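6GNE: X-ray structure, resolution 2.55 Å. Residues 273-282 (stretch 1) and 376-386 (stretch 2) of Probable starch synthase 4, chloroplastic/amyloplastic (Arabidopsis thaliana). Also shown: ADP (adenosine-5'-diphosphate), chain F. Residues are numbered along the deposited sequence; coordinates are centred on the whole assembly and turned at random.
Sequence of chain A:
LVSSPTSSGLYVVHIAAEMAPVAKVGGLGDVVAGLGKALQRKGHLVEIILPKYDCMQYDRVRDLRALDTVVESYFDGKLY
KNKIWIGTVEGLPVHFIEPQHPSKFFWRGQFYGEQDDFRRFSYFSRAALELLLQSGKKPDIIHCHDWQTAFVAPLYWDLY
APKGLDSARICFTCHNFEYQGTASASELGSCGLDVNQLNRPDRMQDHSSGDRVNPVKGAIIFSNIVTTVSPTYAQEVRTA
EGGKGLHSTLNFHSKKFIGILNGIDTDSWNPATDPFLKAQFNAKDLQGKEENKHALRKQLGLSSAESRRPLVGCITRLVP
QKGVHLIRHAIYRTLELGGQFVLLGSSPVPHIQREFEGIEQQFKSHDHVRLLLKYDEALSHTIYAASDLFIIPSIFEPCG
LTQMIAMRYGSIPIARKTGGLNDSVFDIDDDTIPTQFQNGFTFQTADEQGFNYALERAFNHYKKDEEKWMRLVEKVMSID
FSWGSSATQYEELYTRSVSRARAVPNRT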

# COMPACT_ATOMS: atom_id res chain seq x y z
N THR A 273 -19.80 -1.59 10.71
CA THR A 273 -20.48 -0.65 9.81
C THR A 273 -20.14 -0.88 8.36
O THR A 273 -20.37 -0.00 7.57
CB THR A 273 -20.10 0.83 10.14
OG1 THR A 273 -18.70 1.00 9.95
CG2 THR A 273 -20.44 1.19 11.55
N ASP A 274 -19.59 -2.02 8.01
CA ASP A 274 -19.10 -2.24 6.64
C ASP A 274 -20.33 -2.43 5.71
O ASP A 274 -21.12 -3.37 5.91
CB ASP A 274 -18.17 -3.46 6.60
CG ASP A 274 -17.46 -3.63 5.29
OD1 ASP A 274 -17.98 -3.19 4.23
OD2 ASP A 274 -16.37 -4.23 5.31
N PRO A 275 -20.53 -1.51 4.75
CA PRO A 275 -21.72 -1.63 3.88
C PRO A 275 -21.63 -2.79 2.88
O PRO A 275 -22.66 -3.29 2.47
CB PRO A 275 -21.78 -0.28 3.15
CG PRO A 275 -20.36 0.23 3.16
CD PRO A 275 -19.69 -0.34 4.40
N PHE A 276 -20.41 -3.23 2.54
CA PHE A 276 -20.21 -4.38 1.65
C PHE A 276 -20.58 -5.77 2.24
O PHE A 276 -20.65 -6.75 1.50
CB PHE A 276 -18.76 -4.45 1.18
CG PHE A 276 -18.32 -3.27 0.39
CD1 PHE A 276 -18.77 -3.06 -0.91
CD2 PHE A 276 -17.42 -2.35 0.93
CE1 PHE A 276 -18.33 -1.95 -1.64
CE2 PHE A 276 -16.97 -1.25 0.20
CZ PHE A 276 -17.41 -1.05 -1.08
N LEU A 277 -20.81 -5.86 3.55
CA LEU A 277 -21.09 -7.14 4.20
C LEU A 277 -22.55 -7.47 4.18
O LEU A 277 -23.38 -6.60 4.15
CB LEU A 277 -20.60 -7.13 5.67
CG LEU A 277 -19.12 -7.02 5.98
CD1 LEU A 277 -18.83 -7.28 7.45
CD2 LEU A 277 -18.29 -7.93 5.11
N LYS A 278 -22.84 -8.76 4.27
CA LYS A 278 -24.21 -9.21 4.52
C LYS A 278 -24.64 -8.87 5.96
O LYS A 278 -25.71 -8.28 6.17
CB LYS A 278 -24.36 -10.74 4.29
CG LYS A 278 -25.82 -11.22 4.22
CD LYS A 278 -26.05 -12.61 4.81
CE LYS A 278 -27.46 -12.77 5.41
NZ LYS A 278 -27.39 -13.54 6.71
N ALA A 279 -23.81 -9.29 6.92
CA ALA A 279 -24.07 -9.03 8.33
C ALA A 279 -22.88 -8.33 8.97
O ALA A 279 -21.73 -8.49 8.57
CB ALA A 279 -24.40 -10.31 9.06
N GLN A 280 -23.19 -7.56 10.00
CA GLN A 280 -22.24 -6.73 10.70
C GLN A 280 -21.86 -7.49 11.97
O GLN A 280 -22.59 -8.34 12.42
CB GLN A 280 -22.86 -5.35 11.06
CG GLN A 280 -23.85 -4.72 10.05
CD GLN A 280 -23.18 -4.01 8.89
OE1 GLN A 280 -23.35 -2.81 8.73
NE2 GLN A 280 -22.40 -4.72 8.10
N PHE A 281 -20.70 -7.18 12.53
CA PHE A 281 -20.26 -7.78 13.79
C PHE A 281 -19.12 -6.98 14.37
O PHE A 281 -18.59 -6.07 13.72
CB PHE A 281 -19.83 -9.24 13.59
CG PHE A 281 -18.63 -9.43 12.69
CD1 PHE A 281 -18.74 -9.29 11.32
CD2 PHE A 281 -17.42 -9.79 13.22
CE1 PHE A 281 -17.64 -9.50 10.49
CE2 PHE A 281 -16.32 -9.99 12.39
CZ PHE A 281 -16.43 -9.84 11.02
N ASN A 282 -18.72 -7.30 15.58
CA ASN A 282 -17.64 -6.59 16.25
C ASN A 282 -17.02 -7.49 17.30
O ASN A 282 -17.51 -8.61 17.54
CB ASN A 282 -18.16 -5.25 16.85
CG ASN A 282 -19.31 -5.44 17.86
OD1 ASN A 282 -19.09 -5.72 19.04
ND2 ASN A 282 -20.55 -5.29 17.38
N ASP A 376 -11.23 -7.49 -6.98
CA ASP A 376 -12.64 -7.21 -6.64
C ASP A 376 -12.76 -6.70 -5.19
O ASP A 376 -12.58 -7.45 -4.23
CB ASP A 376 -13.49 -8.47 -6.84
CG ASP A 376 -14.99 -8.23 -6.69
OD1 ASP A 376 -15.42 -7.40 -5.87
OD2 ASP A 376 -15.76 -8.92 -7.38
N GLU A 377 -13.13 -5.43 -5.08
CA GLU A 377 -13.22 -4.74 -3.80
C GLU A 377 -14.32 -5.31 -2.92
O GLU A 377 -14.09 -5.72 -1.80
CB GLU A 377 -13.45 -3.23 -3.99
CG GLU A 377 -13.01 -2.43 -2.77
CD GLU A 377 -13.57 -1.02 -2.66
OE1 GLU A 377 -13.30 -0.42 -1.60
OE2 GLU A 377 -14.24 -0.49 -3.59
N ALA A 378 -15.52 -5.33 -3.45
CA ALA A 378 -16.66 -5.85 -2.70
C ALA A 378 -16.30 -7.23 -2.09
O ALA A 378 -16.43 -7.45 -0.89
CB ALA A 378 -17.89 -5.93 -3.60
N LEU A 379 -15.82 -8.13 -2.93
CA LEU A 379 -15.51 -9.50 -2.52
C LEU A 379 -14.46 -9.61 -1.42
O LEU A 379 -14.62 -10.45 -0.50
CB LEU A 379 -15.08 -10.38 -3.71
CG LEU A 379 -16.11 -11.44 -4.07
CD1 LEU A 379 -15.64 -12.15 -5.34
CD2 LEU A 379 -16.31 -12.44 -2.92
N SER A 380 -13.41 -8.79 -1.50
CA SER A 380 -12.40 -8.76 -0.44
C SER A 380 -12.99 -8.51 0.93
O SER A 380 -12.67 -9.22 1.88
CB SER A 380 -11.27 -7.77 -0.74
OG SER A 380 -11.67 -6.44 -0.61
N HIS A 381 -13.89 -7.54 1.03
CA HIS A 381 -14.61 -7.33 2.29
C HIS A 381 -15.22 -8.62 2.84
O HIS A 381 -14.95 -8.98 3.97
CB HIS A 381 -15.65 -6.23 2.18
CG HIS A 381 -15.07 -4.85 2.15
ND1 HIS A 381 -14.98 -4.06 3.27
CD2 HIS A 381 -14.54 -4.12 1.14
CE1 HIS A 381 -14.43 -2.90 2.94
NE2 HIS A 381 -14.14 -2.92 1.66
N THR A 382 -16.02 -9.32 2.04
CA THR A 382 -16.71 -10.54 2.51
C THR A 382 -15.72 -11.67 2.82
O THR A 382 -15.98 -12.49 3.69
CB THR A 382 -17.81 -11.03 1.53
OG1 THR A 382 -17.27 -11.18 0.21
CG2 THR A 382 -18.97 -10.04 1.43
N ILE A 383 -14.58 -11.70 2.12
CA ILE A 383 -13.55 -12.72 2.39
C ILE A 383 -12.85 -12.51 3.71
O ILE A 383 -12.66 -13.48 4.45
CB ILE A 383 -12.54 -12.89 1.23
CG1 ILE A 383 -13.24 -13.59 0.06
CG2 ILE A 383 -11.34 -13.71 1.66
CD1 ILE A 383 -12.45 -13.55 -1.24
N TYR A 384 -12.46 -11.28 4.00
CA TYR A 384 -11.90 -10.95 5.33
C TYR A 384 -12.92 -11.35 6.41
O TYR A 384 -12.58 -12.02 7.38
CB TYR A 384 -11.56 -9.47 5.47
CG TYR A 384 -10.36 -8.96 4.67
CD1 TYR A 384 -9.07 -9.45 4.91
CD2 TYR A 384 -10.51 -7.95 3.72
CE1 TYR A 384 -7.97 -8.98 4.20
CE2 TYR A 384 -9.41 -7.46 3.00
CZ TYR A 384 -8.13 -7.97 3.24
OH TYR A 384 -7.06 -7.47 2.53
N ALA A 385 -14.17 -10.94 6.25
CA ALA A 385 -15.21 -11.24 7.22
C ALA A 385 -15.43 -12.74 7.42
O ALA A 385 -15.48 -13.20 8.56
CB ALA A 385 -16.52 -10.60 6.79
N ALA A 386 -15.57 -13.47 6.31
CA ALA A 386 -15.89 -14.90 6.38
C ALA A 386 -14.76 -15.80 6.90
O ALA A 386 -15.03 -16.81 7.53
CB ALA A 386 -16.35 -15.40 5.01
PB ADP F . 0.61 -4.46 -1.68
O1B ADP F . 0.74 -2.98 -1.47
O2B ADP F . -0.43 -4.91 -2.66
O3B ADP F . 1.95 -5.08 -1.98
PA ADP F . -0.64 -4.31 0.92
O1A ADP F . -0.99 -5.37 1.92
O2A ADP F . 0.17 -3.16 1.47
O3A ADP F . 0.12 -5.07 -0.28
O5' ADP F . -1.95 -3.69 0.23
C5' ADP F . -2.91 -4.49 -0.45
C4' ADP F . -4.30 -3.85 -0.57
O4' ADP F . -4.90 -4.22 -1.83
C3' ADP F . -5.29 -4.35 0.47
O3' ADP F . -6.28 -3.36 0.67
C2' ADP F . -5.93 -5.54 -0.20
O2' ADP F . -7.21 -5.85 0.33
C1' ADP F . -6.04 -5.06 -1.61
N9 ADP F . -6.01 -6.14 -2.62
C8 ADP F . -4.94 -6.81 -3.06
N7 ADP F . -5.29 -7.69 -4.03
C5 ADP F . -6.62 -7.58 -4.21
C6 ADP F . -7.65 -8.23 -5.08
N6 ADP F . -7.30 -9.21 -5.96
N1 ADP F . -8.94 -7.81 -4.94
C2 ADP F . -9.27 -6.85 -4.04
N3 ADP F . -8.39 -6.24 -3.24
C4 ADP F . -7.08 -6.56 -3.28

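The most unusual feature is a very short hydrogen bond. His-381 ND1 donates to Asp-274 OD2 at 2.5 Å. It is the only hydrogen bond between the two stretches, and both residues are buried. The carboxylate lies at the edge of the imidazole, near its plane, where the ring nitrogen can reach it. Asp-274 is well held for this role. Its OD1 accepts from Phe-276 N at 3.0 Å, within a type I turn running from Asp-274 to Leu-277.

The turn also brings Phe-276 over one face of the same imidazole. Phe-276 CD2 lies 3.4 Å from His-381 CD2, and the ring planes meet obliquely at 35°. His-381 therefore offers a polar edge to Asp-274 and a flat face to Phe-276. The phenyl ring also reaches Ala-378, with CD1 4.0 Å from its CB.

Further along, the contact is apolar. Leu-277 CD2 packs 3.6 Å from Ala-385 CB. Phe-281 CE1 approaches that same CB at 4.0 Å, with the methyl at the edge of its ring. The small alanine thus meets two large side chains at close range. His-381 and Ala-385 lie one helical turn apart, and both point toward stretch 1. Together the two stretches bury 406 Å².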